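Side-chain contacts in M152 protein (Murid herpesvirus 1, PDB 4G59), which probably acts as an MHC class I-like viral immunoevasin that binds host RAE-1 family ligands and dampens recognition by NKG2D-bearing lymphocytes: residues Y209-A214 against I219-R224; A235-R240 against T246-V251; L67-A72 against R158-L163; S71-E76 against F97-K102. All blocks are in the same frame, centred on the assembly; numbering follows the deposited sequence.

Interaction 1. Residues Y209-A214 against I219-R224; sequences YNISLA and IYKYMR. With NAG (2-acetamido-2-deoxy-beta-D-glucopyranose), chain F.
The Y209 ring meets M223 at its rim: methyl CE lies near the ring plane, 4.3 Å from CD2, while Y209 OH bonds to V205 O. On the other segment, the guanidinium of R224 lies across one face of Y222, its NE reaching an acidic side chain of the partner protein. These are edge strands of an immunoglobulin-like β-sandwich: 210-213 and 220-224 run antiparallel yet belong to opposite sheets, so side chains, not backbone-to-backbone hydrogen bonds, join them. I219 suits this gap because its long branch reaches across, bringing CD1 to 3.5 Å from S212 CA and against I211. Beside it, I211 CG2 packs on K221 CB at 3.5 Å, the two side chains sliding past each other. The CB of N210 points away from 219-224, but its amide swings back, OD1 nearing K221 CE; ND2 is bonded to C1 of the NAG. K221 combines a greasy stem with a polar tip: CG sits between backbone N and carbonyl carbon (chi1 38°), the stem runs along I211, and a bend at chi4 (-63°) lets NZ donate to I211 O at 3.0 Å, nearly in line with the C=O bond (168°).

Interaction 2. Residues A235-R240 against T246-V251; sequences AWLDLR and TDFAFV
L237 and F248 meet obliquely, with the leucine methyl CD2 set squarely over one face of the phenyl ring. It stands 3.8 Å from the centroid of the F248 ring and only 11° off the ring normal, a CH-pi contact in which a branched aliphatic tip fills the broad face of an aromatic. The torsions bring the partners together: L237 carries CG opposite its backbone N (chi1 164°), whereas F248 holds its ring between backbone N and carbonyl carbon (chi1 60°). L239 crosses the same ring at about a right angle, bringing CD2 to 4.1 Å from F248 CE2. F250 uses its far end instead, its CZ lying 3.9 Å from L237 CB. The ring also reaches A235, whose CB is 4.2 Å from F250 CE1; a small residue leaves room there for the bulky phenylalanine. L213 of strand 210-213 touches L237, F248 and F250, while V197 and C199 of strand 196-203 pack on F250. Between the inward-facing A235 and L237, W236 points away and stacks on an aromatic side chain of the partner protein, and D238 makes a salt bridge to a basic one. Such alternation, with aliphatic and aromatic side chains from two facing layers interleaved and contacts to the partner protein made on the outer face, is the core arrangement of an immunoglobulin-like β-sandwich.

Interaction 3. Residues L67-A72 against R158-L163; sequences LAQESA and RDNAAL
Q69 and N160 touch through carbon: the apolar part of the glutamine rests above the flat amide of the asparagine. Q69 CG is 3.6 Å from N160 CG and 3.7 Å from both N160 OD1 and ND2, so it lies over the amide plane rather than within it. The two side chains cross at about a right angle, their amide planes 54° apart. A second van der Waals contact forms farther along the glutamine, where L163 CD2 packs 3.8 Å from Q69 NE2. A bend at chi2 (69°) turns the Q69 amide aside after CG has met N160, which lets one flexible residue serve both neighbours. The segments belong to the two helical flanks of an MHC class I-like platform: 67-72 begins helix 68-89, and 158-163 spans the kink between helix 154-158 and helix 161-178, with D159 and N160 at the break. Hydrogen bonding at the polar ends goes to other residues. Q69 OE1 accepts from R167 NH2, which also forms a salt bridge with E70 OE2, so one arginine nitrogen is held by two residues of helix 68-89. N160 ND2 donates to I156 O, tying the kink back to the preceding helix. In the backbone, R158 to A161 form a type I β turn, A161 N donating to R158 O at 3.1 Å, and N160 takes the N-cap position without a side-chain capping bond.

Interaction 4. Residues S71-E76 against F97-K102; sequences SAFFVE and FEYRCK
Beneath one helix of an MHC class I-like platform, F73 from helix 68-89 meets Y99 from strand 95-103 in a T-shaped aromatic pair. The phenylalanine supplies the edge and the tyrosine the face. Their ring centroids are 4.7 Å apart and the planes stand at 84°, close to perpendicular. F73 CZ is the leading atom, placed 3.2 Å above the Y99 ring plane and over its centre. This geometry directs the slightly positive hydrogen rim of one ring at the pi cloud of the other. With CG opposite its backbone N (chi1 179°), the F73 ring extends from the helix down to the sheet; the backbones are far apart here, the CA atoms of F73 and Y99 lying 10.6 Å from each other. A long aromatic is therefore apt at both positions. Tyrosine adds a polar end to a buried ring: Y99 OH is hydrogen-bonded to Q77 OE1 and to S152 N, which should help fix how the face is presented. Around the pair, F25 of strand 22-31 meets the F73 ring, L157 of helix 154-158 packs on F73, and I154 touches Y99. Strand 95-103 itself runs between strands 22-31 and 106-114, so the contact sits near the middle of the eight-stranded sheet, below both helical flanks.

Overall arrangement
From the N terminus, helix 68-89 opens two loops. Interaction 4 closes the shorter one when the chain returns as strand 95-103; interaction 3 closes the longer one at 158-163, so the span of interaction 4 falls within it. The two share S71 and A72 and tie the helix to the platform sheet and to the opposite helical flank. The chain then returns to the β-sandwich, to which its first strand, 5-11, already belongs, and interactions 1 and 2 close short loops there in series; no two spans cross. The centres of interactions 1 and 2 are 11 Å apart, and both join the same two sheets. The pairs lie on opposite sides of the chain's centre.

Interaction 1. Residues Y209-A214 against I219-R224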
# COMPACT_ATOMS: atom_id res chain seq x y z
N TYR B 209 5.31 13.60 1.45
CA TYR B 209 5.91 14.13 0.24
C TYR B 209 5.07 13.79 -0.98
O TYR B 209 4.37 12.78 -1.02
CB TYR B 209 7.31 13.55 0.04
CG TYR B 209 8.26 13.77 1.20
CD1 TYR B 209 8.95 14.96 1.36
CD2 TYR B 209 8.50 12.75 2.11
CE1 TYR B 209 9.84 15.14 2.42
CE2 TYR B 209 9.38 12.91 3.16
CZ TYR B 209 10.04 14.10 3.32
OH TYR B 209 10.90 14.23 4.38
N ASN B 210 5.15 14.66 -1.97
CA ASN B 210 4.49 14.43 -3.24
C ASN B 210 5.53 14.43 -4.35
O ASN B 210 6.28 15.39 -4.50
CB ASN B 210 3.43 15.50 -3.50
CG ASN B 210 2.70 15.29 -4.81
OD1 ASN B 210 2.98 14.33 -5.54
ND2 ASN B 210 1.76 16.18 -5.12
N ILE B 211 5.55 13.35 -5.12
CA ILE B 211 6.46 13.26 -6.26
C ILE B 211 5.62 13.21 -7.54
O ILE B 211 4.65 12.45 -7.64
CB ILE B 211 7.38 12.04 -6.12
CG1 ILE B 211 8.33 11.93 -7.30
CG2 ILE B 211 6.60 10.77 -6.01
CD1 ILE B 211 9.57 11.09 -6.95
N SER B 212 5.98 14.05 -8.51
CA SER B 212 5.27 14.12 -9.77
C SER B 212 6.28 14.61 -10.81
O SER B 212 7.41 14.95 -10.45
CB SER B 212 4.07 15.06 -9.66
OG SER B 212 4.49 16.41 -9.52
N LEU B 213 5.88 14.62 -12.09
CA LEU B 213 6.79 15.06 -13.16
C LEU B 213 6.42 16.47 -13.58
O LEU B 213 5.24 16.81 -13.59
CB LEU B 213 6.69 14.12 -14.36
CG LEU B 213 7.94 13.92 -15.21
CD1 LEU B 213 8.93 13.08 -14.42
CD2 LEU B 213 7.60 13.26 -16.55
N ALA B 214 7.41 17.26 -13.97
CA ALA B 214 7.21 18.70 -14.17
C ALA B 214 6.16 19.04 -15.21
O ALA B 214 5.40 19.99 -15.05
CB ALA B 214 8.52 19.37 -14.51
N ILE B 219 3.07 9.40 -13.44
CA ILE B 219 4.08 8.44 -13.01
C ILE B 219 3.46 7.60 -11.91
O ILE B 219 2.43 7.96 -11.34
CB ILE B 219 5.33 9.15 -12.45
CG1 ILE B 219 4.95 10.14 -11.34
CG2 ILE B 219 6.08 9.88 -13.55
CD1 ILE B 219 6.15 10.93 -10.88
N TYR B 220 4.10 6.48 -11.61
CA TYR B 220 3.64 5.61 -10.55
C TYR B 220 4.57 5.87 -9.37
O TYR B 220 5.78 5.91 -9.52
CB TYR B 220 3.74 4.16 -11.03
CG TYR B 220 3.43 3.16 -9.96
CD1 TYR B 220 2.20 3.16 -9.33
CD2 TYR B 220 4.37 2.21 -9.57
CE1 TYR B 220 1.92 2.25 -8.34
CE2 TYR B 220 4.09 1.30 -8.57
CZ TYR B 220 2.86 1.33 -7.96
OH TYR B 220 2.58 0.42 -6.98
N LYS B 221 3.99 6.07 -8.19
CA LYS B 221 4.77 6.48 -7.02
C LYS B 221 4.26 5.77 -5.80
O LYS B 221 3.10 5.35 -5.77
CB LYS B 221 4.66 7.99 -6.78
CG LYS B 221 3.29 8.55 -7.05
CD LYS B 221 3.00 9.81 -6.24
CE LYS B 221 1.82 10.56 -6.84
NZ LYS B 221 2.07 11.04 -8.24
N TYR B 222 5.11 5.67 -4.78
CA TYR B 222 4.71 5.06 -3.53
C TYR B 222 5.75 5.42 -2.49
O TYR B 222 6.80 5.95 -2.85
CB TYR B 222 4.62 3.54 -3.69
CG TYR B 222 5.84 2.95 -4.36
CD1 TYR B 222 7.03 2.79 -3.67
CD2 TYR B 222 5.80 2.56 -5.69
CE1 TYR B 222 8.15 2.26 -4.28
CE2 TYR B 222 6.91 2.02 -6.31
CZ TYR B 222 8.08 1.87 -5.60
OH TYR B 222 9.20 1.35 -6.20
N MET B 223 5.47 5.13 -1.22
CA MET B 223 6.45 5.32 -0.14
C MET B 223 6.68 3.99 0.58
O MET B 223 5.78 3.17 0.68
CB MET B 223 5.99 6.38 0.89
CG MET B 223 5.99 7.83 0.40
SD MET B 223 5.48 9.03 1.67
CE MET B 223 6.84 8.90 2.81
N ARG B 224 7.90 3.78 1.08
CA ARG B 224 8.20 2.60 1.88
C ARG B 224 8.76 3.02 3.23
O ARG B 224 9.62 3.92 3.30
CB ARG B 224 9.20 1.70 1.16
CG ARG B 224 8.77 1.26 -0.23
CD ARG B 224 7.58 0.33 -0.16
NE ARG B 224 7.23 -0.23 -1.47
CZ ARG B 224 6.02 -0.15 -2.01
NH1 ARG B 224 5.04 0.44 -1.37
NH2 ARG B 224 5.79 -0.67 -3.20
C1 NAG F . 0.39 16.07 -5.32
C2 NAG F . -0.19 17.13 -4.39
C3 NAG F . -1.70 17.15 -4.54
C4 NAG F . -2.02 17.40 -6.00
C5 NAG F . -1.38 16.30 -6.82
C6 NAG F . -1.72 16.45 -8.30
C7 NAG F . 0.97 17.69 -2.33
C8 NAG F . 1.28 17.30 -0.92
N2 NAG F . 0.18 16.86 -3.02
O3 NAG F . -2.25 18.17 -3.74
O4 NAG F . -3.42 17.40 -6.19
O5 NAG F . 0.01 16.37 -6.65
O6 NAG F . -1.08 15.43 -9.04
O7 NAG F . 1.42 18.73 -2.81

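Interaction 2. Residues A235-R240 against T246-V251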
# COMPACT_ATOMS: atom_id res chain seq x y z
N ALA B 235 9.41 6.82 -7.52
CA ALA B 235 8.46 6.99 -8.64
C ALA B 235 9.04 6.42 -9.91
O ALA B 235 10.26 6.40 -10.08
CB ALA B 235 8.09 8.47 -8.86
N TRP B 236 8.16 5.99 -10.82
CA TRP B 236 8.58 5.39 -12.07
C TRP B 236 7.98 6.10 -13.28
O TRP B 236 6.78 6.38 -13.33
CB TRP B 236 8.15 3.93 -12.10
CG TRP B 236 8.94 3.09 -11.16
CD1 TRP B 236 8.65 2.81 -9.86
CD2 TRP B 236 10.18 2.43 -11.44
NE1 TRP B 236 9.62 2.00 -9.31
CE2 TRP B 236 10.58 1.76 -10.27
CE3 TRP B 236 10.99 2.35 -12.57
CZ2 TRP B 236 11.77 1.01 -10.19
CZ3 TRP B 236 12.17 1.60 -12.50
CH2 TRP B 236 12.55 0.94 -11.32
N LEU B 237 8.85 6.37 -14.26
CA LEU B 237 8.46 6.99 -15.53
C LEU B 237 8.73 5.99 -16.66
O LEU B 237 9.74 5.26 -16.66
CB LEU B 237 9.27 8.29 -15.76
CG LEU B 237 9.31 8.91 -17.16
CD1 LEU B 237 7.97 9.53 -17.51
CD2 LEU B 237 10.42 9.94 -17.33
N ASP B 238 7.82 5.97 -17.61
CA ASP B 238 8.01 5.19 -18.80
C ASP B 238 8.28 6.22 -19.87
O ASP B 238 7.42 7.00 -20.22
CB ASP B 238 6.74 4.42 -19.14
CG ASP B 238 6.93 3.45 -20.29
OD1 ASP B 238 7.94 3.56 -21.00
OD2 ASP B 238 6.07 2.58 -20.47
N LEU B 239 9.49 6.21 -20.40
CA LEU B 239 9.81 7.10 -21.48
C LEU B 239 8.87 6.62 -22.55
O LEU B 239 8.46 5.47 -22.56
CB LEU B 239 11.26 6.93 -21.92
CG LEU B 239 12.34 7.33 -20.92
CD1 LEU B 239 13.70 7.02 -21.46
CD2 LEU B 239 12.24 8.79 -20.57
N ARG B 240 8.47 7.51 -23.43
CA ARG B 240 7.52 7.13 -24.46
C ARG B 240 6.14 7.32 -23.88
O ARG B 240 5.16 6.90 -24.47
CB ARG B 240 7.60 5.64 -24.76
CG ARG B 240 6.76 4.72 -23.90
CD ARG B 240 6.59 3.38 -24.61
NE ARG B 240 5.95 2.35 -23.78
CZ ARG B 240 6.57 1.26 -23.34
NH1 ARG B 240 7.85 1.05 -23.63
NH2 ARG B 240 5.92 0.39 -22.59
N THR B 246 12.82 13.68 -24.22
CA THR B 246 13.83 13.07 -23.38
C THR B 246 14.21 14.08 -22.32
O THR B 246 15.17 13.90 -21.57
CB THR B 246 15.07 12.72 -24.21
OG1 THR B 246 16.14 12.33 -23.33
CG2 THR B 246 15.51 13.92 -25.03
N ASP B 247 13.45 15.17 -22.29
CA ASP B 247 13.64 16.20 -21.28
C ASP B 247 12.47 16.16 -20.29
O ASP B 247 11.32 16.45 -20.64
CB ASP B 247 13.77 17.58 -21.92
CG ASP B 247 13.96 18.68 -20.90
OD1 ASP B 247 14.60 18.43 -19.85
OD2 ASP B 247 13.45 19.80 -21.15
N PHE B 248 12.79 15.80 -19.06
CA PHE B 248 11.80 15.66 -18.01
C PHE B 248 12.46 16.02 -16.69
O PHE B 248 13.69 15.99 -16.56
CB PHE B 248 11.31 14.21 -17.94
CG PHE B 248 12.41 13.22 -17.67
CD1 PHE B 248 12.74 12.87 -16.37
CD2 PHE B 248 13.12 12.66 -18.71
CE1 PHE B 248 13.75 11.98 -16.12
CE2 PHE B 248 14.12 11.76 -18.46
CZ PHE B 248 14.44 11.43 -17.17
N ALA B 249 11.65 16.35 -15.69
CA ALA B 249 12.19 16.49 -14.35
C ALA B 249 11.20 15.97 -13.35
O ALA B 249 9.99 16.20 -13.47
CB ALA B 249 12.57 17.93 -14.05
N PHE B 250 11.71 15.26 -12.35
CA PHE B 250 10.86 14.83 -11.25
C PHE B 250 10.78 15.99 -10.28
O PHE B 250 11.80 16.61 -9.98
CB PHE B 250 11.46 13.61 -10.56
CG PHE B 250 11.38 12.35 -11.39
CD1 PHE B 250 10.29 11.52 -11.28
CD2 PHE B 250 12.40 11.99 -12.26
CE1 PHE B 250 10.20 10.35 -12.03
CE2 PHE B 250 12.32 10.82 -13.03
CZ PHE B 250 11.22 10.00 -12.91
N VAL B 251 9.58 16.29 -9.80
CA VAL B 251 9.43 17.30 -8.75
C VAL B 251 8.97 16.61 -7.48
O VAL B 251 7.99 15.86 -7.49
CB VAL B 251 8.44 18.42 -9.13
CG1 VAL B 251 8.37 19.46 -8.01
CG2 VAL B 251 8.88 19.07 -10.42

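Interaction 3. Residues L67-A72 against R158-L163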
# COMPACT_ATOMS: atom_id res chain seq x y z
N LEU B 67 4.23 5.24 24.92
CA LEU B 67 3.03 5.33 24.10
C LEU B 67 1.91 4.45 24.69
O LEU B 67 1.25 3.68 23.98
CB LEU B 67 3.32 4.94 22.64
CG LEU B 67 3.91 5.97 21.66
CD1 LEU B 67 5.16 6.63 22.19
CD2 LEU B 67 4.23 5.33 20.32
N ALA B 68 1.71 4.58 26.00
CA ALA B 68 0.73 3.78 26.74
C ALA B 68 -0.71 3.95 26.26
O ALA B 68 -1.42 2.97 26.06
CB ALA B 68 0.83 4.08 28.24
N GLN B 69 -1.14 5.19 26.11
CA GLN B 69 -2.53 5.48 25.75
C GLN B 69 -2.86 4.97 24.34
O GLN B 69 -3.85 4.26 24.16
CB GLN B 69 -2.82 6.98 25.87
CG GLN B 69 -2.76 7.53 27.28
CD GLN B 69 -1.36 7.56 27.87
OE1 GLN B 69 -0.37 7.71 27.14
NE2 GLN B 69 -1.27 7.41 29.18
N GLU B 70 -2.03 5.32 23.37
CA GLU B 70 -2.25 4.86 22.00
C GLU B 70 -2.19 3.34 21.88
O GLU B 70 -3.05 2.74 21.22
CB GLU B 70 -1.33 5.56 20.98
CG GLU B 70 0.05 5.95 21.48
CD GLU B 70 0.10 7.32 22.14
OE1 GLU B 70 -0.34 8.31 21.53
OE2 GLU B 70 0.62 7.41 23.26
N SER B 71 -1.22 2.72 22.55
CA SER B 71 -1.16 1.24 22.60
C SER B 71 -2.44 0.67 23.18
O SER B 71 -2.99 -0.29 22.64
CB SER B 71 0.03 0.75 23.42
OG SER B 71 1.14 0.50 22.58
N ALA B 72 -2.93 1.28 24.25
CA ALA B 72 -4.20 0.86 24.83
C ALA B 72 -5.36 1.06 23.84
O ALA B 72 -6.27 0.25 23.80
CB ALA B 72 -4.47 1.57 26.16
N ARG B 158 -10.08 10.76 24.27
CA ARG B 158 -10.67 11.96 24.89
C ARG B 158 -10.19 12.23 26.33
O ARG B 158 -9.79 13.35 26.65
CB ARG B 158 -12.19 11.92 24.83
CG ARG B 158 -12.86 13.19 25.36
CD ARG B 158 -14.38 13.17 25.10
NE ARG B 158 -14.88 11.80 25.04
CZ ARG B 158 -15.57 11.30 24.02
NH1 ARG B 158 -15.87 12.06 22.97
NH2 ARG B 158 -15.98 10.03 24.06
N ASP B 159 -10.19 11.20 27.17
CA ASP B 159 -9.79 11.35 28.56
C ASP B 159 -8.31 11.69 28.71
O ASP B 159 -7.86 12.07 29.80
CB ASP B 159 -10.09 10.08 29.36
CG ASP B 159 -11.57 9.75 29.43
OD1 ASP B 159 -12.42 10.46 28.83
OD2 ASP B 159 -11.88 8.74 30.08
N ASN B 160 -7.55 11.53 27.64
CA ASN B 160 -6.13 11.84 27.65
C ASN B 160 -5.76 12.88 26.60
O ASN B 160 -4.62 12.91 26.16
CB ASN B 160 -5.32 10.59 27.36
CG ASN B 160 -5.49 9.52 28.41
OD1 ASN B 160 -4.89 9.59 29.48
ND2 ASN B 160 -6.27 8.49 28.08
N ALA B 161 -6.71 13.71 26.19
CA ALA B 161 -6.47 14.61 25.08
C ALA B 161 -5.26 15.52 25.29
O ALA B 161 -4.34 15.54 24.47
CB ALA B 161 -7.70 15.43 24.80
N ALA B 162 -5.26 16.26 26.41
CA ALA B 162 -4.20 17.19 26.73
C ALA B 162 -2.83 16.51 26.75
O ALA B 162 -1.82 17.14 26.41
CB ALA B 162 -4.47 17.86 28.04
N LEU B 163 -2.79 15.24 27.14
CA LEU B 163 -1.50 14.55 27.21
C LEU B 163 -1.06 14.16 25.81
O LEU B 163 0.12 14.21 25.49
CB LEU B 163 -1.57 13.32 28.12
CG LEU B 163 -0.46 12.27 28.01
CD1 LEU B 163 0.92 12.89 28.20
CD2 LEU B 163 -0.68 11.20 29.04

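Interaction 4. Residues S71-E76 against F97-K102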
# COMPACT_ATOMS: atom_id res chain seq x y z
N SER B 71 -1.22 2.72 22.55
CA SER B 71 -1.16 1.24 22.60
C SER B 71 -2.44 0.67 23.18
O SER B 71 -2.99 -0.29 22.64
CB SER B 71 0.03 0.75 23.42
OG SER B 71 1.14 0.50 22.58
N ALA B 72 -2.93 1.28 24.25
CA ALA B 72 -4.20 0.86 24.83
C ALA B 72 -5.36 1.06 23.84
O ALA B 72 -6.27 0.25 23.80
CB ALA B 72 -4.47 1.57 26.16
N PHE B 73 -5.32 2.12 23.04
CA PHE B 73 -6.36 2.36 22.04
C PHE B 73 -6.38 1.24 21.00
O PHE B 73 -7.45 0.73 20.63
CB PHE B 73 -6.15 3.73 21.37
CG PHE B 73 -7.18 4.06 20.29
CD1 PHE B 73 -8.41 4.59 20.63
CD2 PHE B 73 -6.89 3.85 18.94
CE1 PHE B 73 -9.36 4.90 19.64
CE2 PHE B 73 -7.84 4.17 17.94
CZ PHE B 73 -9.07 4.69 18.30
N PHE B 74 -5.19 0.86 20.55
CA PHE B 74 -5.07 -0.19 19.54
C PHE B 74 -5.42 -1.55 20.10
O PHE B 74 -5.97 -2.39 19.38
CB PHE B 74 -3.65 -0.23 18.97
CG PHE B 74 -3.33 0.91 18.05
CD1 PHE B 74 -4.24 1.32 17.08
CD2 PHE B 74 -2.11 1.58 18.16
CE1 PHE B 74 -3.95 2.38 16.23
CE2 PHE B 74 -1.80 2.64 17.31
CZ PHE B 74 -2.72 3.04 16.36
N VAL B 75 -5.07 -1.78 21.37
CA VAL B 75 -5.50 -2.99 22.06
C VAL B 75 -7.02 -3.06 22.07
O VAL B 75 -7.60 -4.12 21.84
CB VAL B 75 -4.90 -3.11 23.48
CG1 VAL B 75 -5.69 -4.11 24.34
CG2 VAL B 75 -3.45 -3.54 23.38
N GLU B 76 -7.66 -1.91 22.27
CA GLU B 76 -9.12 -1.85 22.22
C GLU B 76 -9.63 -2.16 20.82
O GLU B 76 -10.59 -2.91 20.68
CB GLU B 76 -9.66 -0.51 22.70
CG GLU B 76 -11.16 -0.28 22.44
CD GLU B 76 -12.09 -1.30 23.12
OE1 GLU B 76 -11.62 -2.06 24.00
OE2 GLU B 76 -13.30 -1.34 22.78
N PHE B 97 -10.60 0.52 10.24
CA PHE B 97 -11.18 1.66 10.95
C PHE B 97 -10.18 2.81 11.05
O PHE B 97 -9.03 2.62 11.46
CB PHE B 97 -11.67 1.26 12.34
CG PHE B 97 -13.00 0.58 12.31
CD1 PHE B 97 -14.18 1.33 12.41
CD2 PHE B 97 -13.10 -0.80 12.15
CE1 PHE B 97 -15.43 0.72 12.36
CE2 PHE B 97 -14.36 -1.41 12.10
CZ PHE B 97 -15.52 -0.64 12.21
N GLU B 98 -10.65 4.00 10.70
CA GLU B 98 -9.80 5.19 10.70
C GLU B 98 -10.37 6.23 11.65
O GLU B 98 -11.50 6.72 11.45
CB GLU B 98 -9.77 5.74 9.29
CG GLU B 98 -8.77 6.81 9.05
CD GLU B 98 -8.44 6.92 7.58
OE1 GLU B 98 -8.21 5.86 6.95
OE2 GLU B 98 -8.44 8.07 7.08
N TYR B 99 -9.62 6.58 12.70
CA TYR B 99 -10.02 7.64 13.62
C TYR B 99 -9.21 8.91 13.37
O TYR B 99 -8.02 8.96 13.67
CB TYR B 99 -9.81 7.19 15.07
CG TYR B 99 -10.59 5.95 15.47
CD1 TYR B 99 -11.81 6.05 16.14
CD2 TYR B 99 -10.11 4.69 15.17
CE1 TYR B 99 -12.52 4.91 16.51
CE2 TYR B 99 -10.79 3.56 15.53
CZ TYR B 99 -11.99 3.67 16.20
OH TYR B 99 -12.65 2.51 16.56
N ARG B 100 -9.85 9.93 12.81
CA ARG B 100 -9.14 11.18 12.59
C ARG B 100 -9.49 12.13 13.74
O ARG B 100 -10.62 12.63 13.81
CB ARG B 100 -9.50 11.79 11.24
CG ARG B 100 -8.61 12.95 10.86
CD ARG B 100 -8.69 13.25 9.36
NE ARG B 100 -8.32 14.63 9.06
CZ ARG B 100 -9.15 15.66 9.21
NH1 ARG B 100 -10.39 15.45 9.66
NH2 ARG B 100 -8.76 16.88 8.91
N CYS B 101 -8.53 12.36 14.64
CA CYS B 101 -8.84 13.10 15.88
C CYS B 101 -8.10 14.42 16.03
O CYS B 101 -6.88 14.47 15.86
CB CYS B 101 -8.54 12.24 17.12
SG CYS B 101 -9.44 10.69 17.26
N LYS B 102 -8.86 15.47 16.35
CA LYS B 102 -8.30 16.72 16.88
C LYS B 102 -8.35 16.63 18.40
O LYS B 102 -9.38 16.23 18.95
CB LYS B 102 -9.17 17.89 16.44
CG LYS B 102 -8.47 18.97 15.65
CD LYS B 102 -9.51 19.78 14.90
CE LYS B 102 -8.91 20.96 14.16
NZ LYS B 102 -8.42 22.02 15.09